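Local coordinates for protein dihydrodipicolinate synthase (Oceanobacillus iheyensis HTE831, PDB 3D0C) that probably catalyses the condensation of pyruvate with aspartate semialdehyde that forms 4-hydroxy-tetrahydrodipicolinate in lysine biosynthesis, at residues Gln174-Val179 / Pro201-Ala206. The protein carries 1 engineered substitution. Residues are numbered along the deposited sequence; the frame is centred on the assembly and turned at random.
Sequences QRVTQV and PFFYHA
Val176 and Thr177 meet Phe203 and Ala206 where the two helical segments, 174-179 and 201-206, run roughly side by side in the same direction, their axes 9.5 Å apart at the closest and crossing at -31°; the backbones come nearest at Thr177 and Ala206, whose CA atoms lie 5.2 Å apart. Val176 points at the other helix and divides its two methyls between two partners. Val176 CG2, anti to the backbone N, reaches the Phe203 ring obliquely, 3.8 Å from Phe203 CD2 and hardly farther from CE2. Val176 CG1, between the backbone N and the carbonyl carbon (chi1 65°), turns instead to Ala206, 4.1 Å from Ala206 CB. A branched aliphatic residue suits this buried place, since its side chain brings no polar group that would need a partner. The two helices, 173-182 and 196-206, follow strands 163-168 and 190-193 of the TIM barrel, so this is packing between successive helices of its outer layer. Phe203 also reaches inward, its large apolar ring letting one residue touch both Val176 and Tyr168 of strand 163-168. Ala206, whose single methyl is consistent with the close backbone approach, sets its CB 3.4 Å from Thr177 OG1. That hydroxyl, turned back beside its own backbone N, hydrogen-bonds to the carbonyl of Ile173 one turn earlier, a common way for threonine to satisfy its polar group within a helix while meeting an apolar methyl.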
loop_
_atom_site.group_PDB
_atom_site.type_symbol
_atom_site.label_atom_id
_atom_site.label_comp_id
_atom_site.label_asym_id
_atom_site.label_seq_id
_atom_site.Cartn_x
_atom_site.Cartn_y
_atom_site.Cartn_z
ATOM N N GLN A 174 -6.542 24.228 -2.087
ATOM C CA GLN A 174 -5.556 25.191 -2.579
ATOM C C GLN A 174 -4.707 24.489 -3.648
ATOM O O GLN A 174 -4.479 25.029 -4.733
ATOM C CB GLN A 174 -4.639 25.668 -1.450
ATOM C CG GLN A 174 -5.317 26.408 -0.297
ATOM C CD GLN A 174 -5.848 27.780 -0.688
ATOM O OE1 GLN A 174 -5.360 28.407 -1.631
ATOM N NE2 GLN A 174 -6.843 28.260 0.050
ATOM N N ARG A 175 -4.230 23.288 -3.329
ATOM C CA ARG A 175 -3.403 22.516 -4.251
ATOM C C ARG A 175 -4.130 22.124 -5.528
ATOM O O ARG A 175 -3.553 22.183 -6.615
ATOM C CB ARG A 175 -2.873 21.241 -3.582
ATOM C CG ARG A 175 -1.702 21.474 -2.652
ATOM C CD ARG A 175 -1.142 20.179 -2.075
ATOM N NE ARG A 175 -0.570 19.294 -3.089
ATOM C CZ ARG A 175 0.199 18.244 -2.807
ATOM N NH1 ARG A 175 0.486 17.955 -1.544
ATOM N NH2 ARG A 175 0.678 17.481 -3.779
ATOM N N VAL A 176 -5.389 21.710 -5.406
ATOM C CA VAL A 176 -6.117 21.300 -6.591
ATOM C C VAL A 176 -6.295 22.465 -7.540
ATOM O O VAL A 176 -6.194 22.302 -8.757
ATOM C CB VAL A 176 -7.505 20.689 -6.257
ATOM C CG1 VAL A 176 -8.422 21.722 -5.631
ATOM C CG2 VAL A 176 -8.121 20.133 -7.530
ATOM N N THR A 177 -6.543 23.648 -6.987
ATOM C CA THR A 177 -6.713 24.840 -7.813
ATOM C C THR A 177 -5.388 25.192 -8.493
ATOM O O THR A 177 -5.353 25.500 -9.681
ATOM C CB THR A 177 -7.190 26.034 -6.963
ATOM O OG1 THR A 177 -8.425 25.691 -6.319
ATOM C CG2 THR A 177 -7.407 27.268 -7.833
ATOM N N GLN A 178 -4.296 25.141 -7.739
ATOM C CA GLN A 178 -2.985 25.458 -8.297
ATOM C C GLN A 178 -2.570 24.539 -9.450
ATOM O O GLN A 178 -2.259 25.010 -10.549
ATOM C CB GLN A 178 -1.922 25.391 -7.209
ATOM C CG GLN A 178 -2.034 26.469 -6.149
ATOM C CD GLN A 178 -1.247 26.108 -4.903
ATOM O OE1 GLN A 178 -0.278 25.345 -4.968
ATOM N NE2 GLN A 178 -1.653 26.654 -3.763
ATOM N N VAL A 179 -2.561 23.230 -9.210
ATOM C CA VAL A 179 -2.149 22.301 -10.256
ATOM C C VAL A 179 -2.995 22.430 -11.529
ATOM O O VAL A 179 -2.461 22.385 -12.639
ATOM C CB VAL A 179 -2.149 20.827 -9.746
ATOM C CG1 VAL A 179 -3.563 20.327 -9.544
ATOM C CG2 VAL A 179 -1.403 19.948 -10.725
ATOM N N PRO A 201 -18.360 19.169 -5.486
ATOM C CA PRO A 201 -18.747 20.579 -5.617
ATOM C C PRO A 201 -17.575 21.536 -5.495
ATOM O O PRO A 201 -17.447 22.478 -6.273
ATOM C CB PRO A 201 -19.753 20.770 -4.484
ATOM C CG PRO A 201 -20.371 19.426 -4.361
ATOM C CD PRO A 201 -19.161 18.516 -4.437
ATOM N N PHE A 202 -16.710 21.287 -4.523
ATOM C CA PHE A 202 -15.570 22.168 -4.315
ATOM C C PHE A 202 -14.529 22.011 -5.408
ATOM O O PHE A 202 -13.950 23.002 -5.863
ATOM C CB PHE A 202 -14.967 21.910 -2.935
ATOM C CG PHE A 202 -15.964 22.052 -1.829
ATOM C CD1 PHE A 202 -16.430 23.309 -1.452
ATOM C CD2 PHE A 202 -16.521 20.925 -1.238
ATOM C CE1 PHE A 202 -17.442 23.441 -0.510
ATOM C CE2 PHE A 202 -17.533 21.046 -0.295
ATOM C CZ PHE A 202 -17.996 22.310 0.069
ATOM N N PHE A 203 -14.301 20.772 -5.839
ATOM C CA PHE A 203 -13.333 20.509 -6.899
ATOM C C PHE A 203 -13.800 21.130 -8.206
ATOM O O PHE A 203 -12.985 21.632 -8.986
ATOM C CB PHE A 203 -13.151 19.008 -7.105
ATOM C CG PHE A 203 -12.088 18.397 -6.235
ATOM C CD1 PHE A 203 -12.167 18.486 -4.847
ATOM C CD2 PHE A 203 -11.015 17.724 -6.803
ATOM C CE1 PHE A 203 -11.185 17.911 -4.039
ATOM C CE2 PHE A 203 -10.032 17.147 -6.006
ATOM C CZ PHE A 203 -10.116 17.238 -4.619
ATOM N N TYR A 204 -15.111 21.076 -8.438
ATOM C CA TYR A 204 -15.713 21.623 -9.653
ATOM C C TYR A 204 -15.542 23.125 -9.721
ATOM O O TYR A 204 -15.207 23.676 -10.771
ATOM C CB TYR A 204 -17.204 21.284 -9.724
ATOM C CG TYR A 204 -17.510 20.127 -10.634
ATOM C CD1 TYR A 204 -17.118 18.831 -10.298
ATOM C CD2 TYR A 204 -18.169 20.325 -11.848
ATOM C CE1 TYR A 204 -17.374 17.756 -11.145
ATOM C CE2 TYR A 204 -18.431 19.258 -12.708
ATOM C CZ TYR A 204 -18.030 17.975 -12.348
ATOM O OH TYR A 204 -18.278 16.906 -13.178
ATOM N N HIS A 205 -15.781 23.791 -8.599
ATOM C CA HIS A 205 -15.617 25.233 -8.560
ATOM C C HIS A 205 -14.163 25.566 -8.886
ATOM O O HIS A 205 -13.877 26.620 -9.456
ATOM C CB HIS A 205 -15.978 25.783 -7.178
ATOM C CG HIS A 205 -15.669 27.237 -7.017
ATOM N ND1 HIS A 205 -16.315 28.222 -7.738
ATOM C CD2 HIS A 205 -14.753 27.876 -6.251
ATOM C CE1 HIS A 205 -15.808 29.397 -7.426
ATOM N NE2 HIS A 205 -14.856 29.218 -6.525
ATOM N N ALA A 206 -13.255 24.655 -8.534
ATOM C CA ALA A 206 -11.828 24.852 -8.780
ATOM C C ALA A 206 -11.425 24.566 -10.230
ATOM O O ALA A 206 -10.388 25.038 -10.695
ATOM C CB ALA A 206 -11.001 23.985 -7.813
#